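Local structure of DNA mismatch repair protein MUTS (Thermus aquaticus, 1EWQ) at residues L352-S355 with L356-P360; A516-E519 with A520-L524. The protein recognises mismatched bases in DNA, binds ATP with weak ATPase activity, and takes part in DNA mismatch repair. All blocks are in the same frame, centred on the assembly; numbering follows the deposited sequence.

Interaction 1: L352-S355 with L356-P360; sequences LRRS and LQILP
Leu352 and Leu356 are joined by a regular helical bond, Leu356 N donating to Leu352 O at 2.9 Å. Beyond it the turn is less regular. Gln357 N reaches Arg353 O only weakly and also bonds to Arg354 O at 3.2 Å, from above the carbonyl plane. Ile358 N is shared between two weak bonds, to the carbonyls of Arg354 and Ser355. Regularity returns where Leu359 N meets Ser355 O at 3.1 Å, just before Pro360, whose N makes no bond to the preceding turn and marks a kink.

Among the side chains, Leu352 lays CD1 against Leu356 CG at 3.7 Å, the two crossing obliquely. With CG anti to its carbonyl carbon (chi1 -63°), Gln357 sends its chain back alongside Arg353, and its CD lies 4.0 Å from Arg353 CG, amide and guanidinium planes 23° apart; Arg353 NH1 is bonded to Val387 O. Shortening Gln357 to an alanine removes CG and the amide, which is likely to leave the aliphatic part of Arg353 without this neighbour and lose the contacts with Lys379 and Glu383. The hydroxyl of Ser355 bonds outside, to Ala351 O and Ala330 N. This is i to i+4 side-chain packing on a kinked helix, 346-366, within the range of MutS domain III, with Leu352 and Leu359 packing on helix 514-540 and Leu356 on Leu378 of helix 376-385.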
ATOM      1  N   LEU C 352      -6.472  34.021  -8.517  1.00 31.58           N
ATOM      2  CA  LEU C 352      -5.577  35.164  -8.619  1.00 32.18           C
ATOM      3  C   LEU C 352      -6.260  36.431  -8.103  1.00 32.77           C
ATOM      4  O   LEU C 352      -5.696  37.154  -7.285  1.00 32.72           O
ATOM      5  CB  LEU C 352      -5.118  35.372 -10.070  1.00 31.56           C
ATOM      6  CG  LEU C 352      -4.280  36.633 -10.338  1.00 31.16           C
ATOM      7  CD1 LEU C 352      -3.100  36.711  -9.366  1.00 30.66           C
ATOM      8  CD2 LEU C 352      -3.788  36.626 -11.776  1.00 31.23           C
ATOM      9  N   ARG C 353      -7.472  36.695  -8.583  1.00 33.61           N
ATOM     10  CA  ARG C 353      -8.228  37.868  -8.148  1.00 34.56           C
ATOM     11  C   ARG C 353      -8.442  37.838  -6.635  1.00 34.74           C
ATOM     12  O   ARG C 353      -8.265  38.849  -5.962  1.00 34.69           O
ATOM     13  CB  ARG C 353      -9.592  37.923  -8.847  1.00 35.08           C
ATOM     14  CG  ARG C 353     -10.488  39.051  -8.355  1.00 36.11           C
ATOM     15  CD  ARG C 353     -11.879  38.942  -8.947  1.00 37.16           C
ATOM     16  NE  ARG C 353     -12.516  37.694  -8.542  1.00 38.15           N
ATOM     17  CZ  ARG C 353     -13.636  37.219  -9.075  1.00 38.93           C
ATOM     18  NH1 ARG C 353     -14.253  37.888 -10.044  1.00 39.46           N
ATOM     19  NH2 ARG C 353     -14.140  36.071  -8.644  1.00 39.42           N
ATOM     20  N   ARG C 354      -8.835  36.685  -6.106  1.00 35.12           N
ATOM     21  CA  ARG C 354      -9.049  36.559  -4.669  1.00 35.83           C
ATOM     22  C   ARG C 354      -7.780  36.957  -3.918  1.00 35.83           C
ATOM     23  O   ARG C 354      -7.827  37.728  -2.956  1.00 35.67           O
ATOM     24  CB  ARG C 354      -9.442  35.121  -4.297  1.00 36.51           C
ATOM     25  CG  ARG C 354      -9.353  34.856  -2.788  1.00 37.86           C
ATOM     26  CD  ARG C 354      -9.944  33.519  -2.333  1.00 38.59           C
ATOM     27  NE  ARG C 354      -9.403  32.329  -2.995  1.00 39.73           N
ATOM     28  CZ  ARG C 354      -8.111  32.080  -3.202  1.00 40.09           C
ATOM     29  NH1 ARG C 354      -7.186  32.948  -2.815  1.00 40.59           N
ATOM     30  NH2 ARG C 354      -7.739  30.936  -3.769  1.00 39.99           N
ATOM     31  N   SER C 355      -6.647  36.437  -4.379  1.00 35.76           N
ATOM     32  CA  SER C 355      -5.358  36.727  -3.756  1.00 35.81           C
ATOM     33  C   SER C 355      -4.970  38.200  -3.862  1.00 36.03           C
ATOM     34  O   SER C 355      -4.425  38.775  -2.919  1.00 36.14           O
ATOM     35  CB  SER C 355      -4.266  35.868  -4.391  1.00 35.23           C
ATOM     36  OG  SER C 355      -4.543  34.497  -4.203  1.00 34.45           O
ATOM     37  N   LEU C 356      -5.245  38.809  -5.007  1.00 36.24           N
ATOM     38  CA  LEU C 356      -4.906  40.209  -5.199  1.00 36.77           C
ATOM     39  C   LEU C 356      -5.783  41.141  -4.360  1.00 37.45           C
ATOM     40  O   LEU C 356      -5.431  42.301  -4.143  1.00 37.76           O
ATOM     41  CB  LEU C 356      -5.002  40.581  -6.680  1.00 36.15           C
ATOM     42  CG  LEU C 356      -4.013  39.860  -7.603  1.00 35.72           C
ATOM     43  CD1 LEU C 356      -4.132  40.421  -9.005  1.00 35.35           C
ATOM     44  CD2 LEU C 356      -2.586  40.020  -7.084  1.00 34.92           C
ATOM     45  N   GLN C 357      -6.923  40.636  -3.895  1.00 38.03           N
ATOM     46  CA  GLN C 357      -7.820  41.430  -3.055  1.00 38.55           C
ATOM     47  C   GLN C 357      -7.324  41.357  -1.611  1.00 38.63           C
ATOM     48  O   GLN C 357      -7.623  42.218  -0.788  1.00 38.30           O
ATOM     49  CB  GLN C 357      -9.255  40.897  -3.153  1.00 38.96           C
ATOM     50  CG  GLN C 357      -9.842  41.006  -4.557  1.00 39.58           C
ATOM     51  CD  GLN C 357     -11.252  40.450  -4.673  1.00 39.70           C
ATOM     52  OE1 GLN C 357     -11.520  39.311  -4.284  1.00 39.51           O
ATOM     53  NE2 GLN C 357     -12.157  41.249  -5.228  1.00 39.81           N
ATOM     54  N   ILE C 358      -6.550  40.320  -1.319  1.00 39.09           N
ATOM     55  CA  ILE C 358      -5.990  40.118   0.011  1.00 39.71           C
ATOM     56  C   ILE C 358      -4.738  40.979   0.162  1.00 40.02           C
ATOM     57  O   ILE C 358      -4.473  41.550   1.220  1.00 39.79           O
ATOM     58  CB  ILE C 358      -5.590  38.638   0.212  1.00 39.93           C
ATOM     59  CG1 ILE C 358      -6.842  37.762   0.194  1.00 40.06           C
ATOM     60  CG2 ILE C 358      -4.793  38.468   1.509  1.00 39.70           C
ATOM     61  CD1 ILE C 358      -6.537  36.286   0.155  1.00 40.26           C
ATOM     62  N   LEU C 359      -3.989  41.074  -0.929  1.00 40.54           N
ATOM     63  CA  LEU C 359      -2.740  41.819  -0.977  1.00 41.35           C
ATOM     64  C   LEU C 359      -2.794  43.191  -0.314  1.00 41.90           C
ATOM     65  O   LEU C 359      -1.970  43.496   0.541  1.00 42.01           O
ATOM     66  CB  LEU C 359      -2.279  41.943  -2.428  1.00 41.13           C
ATOM     67  CG  LEU C 359      -0.771  42.050  -2.626  1.00 41.47           C
ATOM     68  CD1 LEU C 359      -0.085  40.878  -1.927  1.00 41.28           C
ATOM     69  CD2 LEU C 359      -0.454  42.063  -4.120  1.00 41.29           C
ATOM     70  N   PRO C 360      -3.758  44.042  -0.702  1.00 42.61           N
ATOM     71  CA  PRO C 360      -3.859  45.373  -0.094  1.00 43.03           C
ATOM     72  C   PRO C 360      -4.119  45.350   1.412  1.00 43.63           C
ATOM     73  O   PRO C 360      -3.701  46.254   2.130  1.00 43.68           O
ATOM     74  CB  PRO C 360      -4.987  46.032  -0.882  1.00 42.90           C
ATOM     75  CG  PRO C 360      -5.795  44.874  -1.370  1.00 42.91           C
ATOM     76  CD  PRO C 360      -4.756  43.881  -1.772  1.00 42.55           C
TER

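Interaction 2: A516-E519 with A520-L524; sequences ALRE and AARIL
Glu519, Arg518 and Arg522 dominate this turn of helix, with Arg522 folding back over the backbone of the other two. Its CG stands beside the backbone N (chi1 -50°), and from there an extended chain carries the guanidinium back along the helix. One face of that group lies over the main chain, with Arg518 C 4.1 Å above the plane near its centre. NH2 of Arg522 comes within 3.7 Å of Arg518 CB, and NH1 of Arg522 is equally far from Glu519 CB, so the planar group rests on the roots of both side chains.

The charged ends part company. Arg518 points its guanidinium away to a salt bridge with Glu340 and a hydrogen bond to Thr152 O, while Arg522 has a long, weak ion pair with Glu515. Glu519 OE2 remains 5.8 Å from Arg522 NH1, too far for contact.

Beneath them the backbone is regular: Arg522 N bonds to Arg518 O at 2.8 Å, and Ile523 N to Glu519 O at 3.2 Å, almost straight at 176°. Such unbroken i to i+4 bonding is that of a canonical alpha helix, here 514-540, which packs against helices 332-340 and 346-366 in the region of MutS domain III.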
ATOM      1  N   ALA C 516       5.679  40.392 -11.108  1.00 29.59           N
ATOM      2  CA  ALA C 516       5.234  41.029  -9.867  1.00 29.57           C
ATOM      3  C   ALA C 516       4.581  39.962  -8.991  1.00 29.29           C
ATOM      4  O   ALA C 516       4.688  39.991  -7.767  1.00 29.62           O
ATOM      5  CB  ALA C 516       4.239  42.167 -10.162  1.00 29.15           C
ATOM      6  N   LEU C 517       3.910  39.011  -9.627  1.00 29.20           N
ATOM      7  CA  LEU C 517       3.273  37.931  -8.894  1.00 29.12           C
ATOM      8  C   LEU C 517       4.331  37.114  -8.162  1.00 28.97           C
ATOM      9  O   LEU C 517       4.182  36.840  -6.987  1.00 28.70           O
ATOM     10  CB  LEU C 517       2.484  37.036  -9.847  1.00 29.14           C
ATOM     11  CG  LEU C 517       0.992  37.341 -10.001  1.00 29.46           C
ATOM     12  CD1 LEU C 517       0.782  38.807 -10.253  1.00 29.47           C
ATOM     13  CD2 LEU C 517       0.418  36.499 -11.144  1.00 29.35           C
ATOM     14  N   ARG C 518       5.395  36.726  -8.859  1.00 28.69           N
ATOM     15  CA  ARG C 518       6.465  35.955  -8.231  1.00 28.99           C
ATOM     16  C   ARG C 518       7.033  36.719  -7.032  1.00 29.26           C
ATOM     17  O   ARG C 518       7.187  36.175  -5.942  1.00 29.07           O
ATOM     18  CB  ARG C 518       7.588  35.682  -9.229  1.00 28.38           C
ATOM     19  CG  ARG C 518       7.222  34.715 -10.344  1.00 28.39           C
ATOM     20  CD  ARG C 518       8.417  34.434 -11.274  1.00 27.82           C
ATOM     21  NE  ARG C 518       8.096  33.386 -12.234  1.00 27.38           N
ATOM     22  CZ  ARG C 518       8.067  32.092 -11.936  1.00 28.00           C
ATOM     23  NH1 ARG C 518       8.353  31.674 -10.700  1.00 27.47           N
ATOM     24  NH2 ARG C 518       7.728  31.208 -12.869  1.00 27.99           N
ATOM     25  N   GLU C 519       7.344  37.987  -7.264  1.00 29.67           N
ATOM     26  CA  GLU C 519       7.894  38.886  -6.256  1.00 30.23           C
ATOM     27  C   GLU C 519       6.996  38.968  -5.021  1.00 29.73           C
ATOM     28  O   GLU C 519       7.475  38.865  -3.891  1.00 29.15           O
ATOM     29  CB  GLU C 519       8.084  40.267  -6.899  1.00 31.84           C
ATOM     30  CG  GLU C 519       8.259  41.430  -5.956  1.00 34.56           C
ATOM     31  CD  GLU C 519       8.669  42.701  -6.694  1.00 36.50           C
ATOM     32  OE1 GLU C 519       8.141  42.958  -7.811  1.00 37.43           O
ATOM     33  OE2 GLU C 519       9.519  43.447  -6.152  1.00 37.51           O
ATOM     34  N   ALA C 520       5.694  39.149  -5.238  1.00 29.65           N
ATOM     35  CA  ALA C 520       4.748  39.216  -4.129  1.00 29.43           C
ATOM     36  C   ALA C 520       4.753  37.857  -3.425  1.00 29.67           C
ATOM     37  O   ALA C 520       4.608  37.765  -2.205  1.00 29.83           O
ATOM     38  CB  ALA C 520       3.355  39.529  -4.648  1.00 29.12           C
ATOM     39  N   ALA C 521       4.925  36.801  -4.209  1.00 29.50           N
ATOM     40  CA  ALA C 521       4.955  35.452  -3.667  1.00 29.65           C
ATOM     41  C   ALA C 521       6.179  35.201  -2.789  1.00 29.64           C
ATOM     42  O   ALA C 521       6.068  34.535  -1.756  1.00 29.87           O
ATOM     43  CB  ALA C 521       4.901  34.425  -4.804  1.00 29.79           C
ATOM     44  N   ARG C 522       7.342  35.723  -3.184  1.00 29.39           N
ATOM     45  CA  ARG C 522       8.566  35.523  -2.390  1.00 29.81           C
ATOM     46  C   ARG C 522       8.467  36.217  -1.037  1.00 29.33           C
ATOM     47  O   ARG C 522       8.772  35.629   0.000  1.00 29.22           O
ATOM     48  CB  ARG C 522       9.811  36.063  -3.111  1.00 30.35           C
ATOM     49  CG  ARG C 522       9.961  35.592  -4.525  1.00 32.06           C
ATOM     50  CD  ARG C 522      11.334  35.944  -5.108  1.00 33.04           C
ATOM     51  NE  ARG C 522      11.354  35.685  -6.551  1.00 33.16           N
ATOM     52  CZ  ARG C 522      11.159  36.617  -7.478  1.00 32.91           C
ATOM     53  NH1 ARG C 522      10.941  37.873  -7.121  1.00 32.92           N
ATOM     54  NH2 ARG C 522      11.168  36.289  -8.761  1.00 33.25           N
ATOM     55  N   ILE C 523       8.048  37.478  -1.067  1.00 28.84           N
ATOM     56  CA  ILE C 523       7.906  38.281   0.140  1.00 28.39           C
ATOM     57  C   ILE C 523       6.946  37.627   1.123  1.00 28.24           C
ATOM     58  O   ILE C 523       7.282  37.403   2.285  1.00 28.32           O
ATOM     59  CB  ILE C 523       7.395  39.696  -0.212  1.00 28.66           C
ATOM     60  CG1 ILE C 523       8.474  40.444  -0.997  1.00 28.88           C
ATOM     61  CG2 ILE C 523       7.019  40.447   1.053  1.00 28.71           C
ATOM     62  CD1 ILE C 523       8.036  41.796  -1.554  1.00 29.52           C
ATOM     63  N   LEU C 524       5.750  37.310   0.646  1.00 28.05           N
ATOM     64  CA  LEU C 524       4.739  36.699   1.498  1.00 27.44           C
ATOM     65  C   LEU C 524       5.141  35.318   1.987  1.00 27.14           C
ATOM     66  O   LEU C 524       4.737  34.903   3.075  1.00 26.87           O
ATOM     67  CB  LEU C 524       3.403  36.644   0.762  1.00 27.22           C
ATOM     68  CG  LEU C 524       2.904  38.047   0.418  1.00 27.66           C
ATOM     69  CD1 LEU C 524       1.560  37.977  -0.297  1.00 27.09           C
ATOM     70  CD2 LEU C 524       2.800  38.873   1.703  1.00 27.24           C
TER

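Overall arrangement
Interactions 1 and 2 sit on neighbouring helices, 346-366 and 514-540, far apart in sequence but with centres about 12 Å apart. Their leucines join them directly: Leu359 CD1 meets Leu524 CD1 at 3.7 Å, and Leu352 CD1 meets Leu517 CD2 at 3.9 Å, two apolar bridges between the helices. Interaction 1 is the more buried, and apolar packing between leucines forms part of its own chemistry. Interaction 2 is partly buried; its leucines serve the interface, while the exposed Arg522 lies over its own backbone. The segments also differ in regularity, 352-360 being disturbed before Pro360 and 516-524 evenly bonded. Both lie away from the predicted ATP site and the bound DNA.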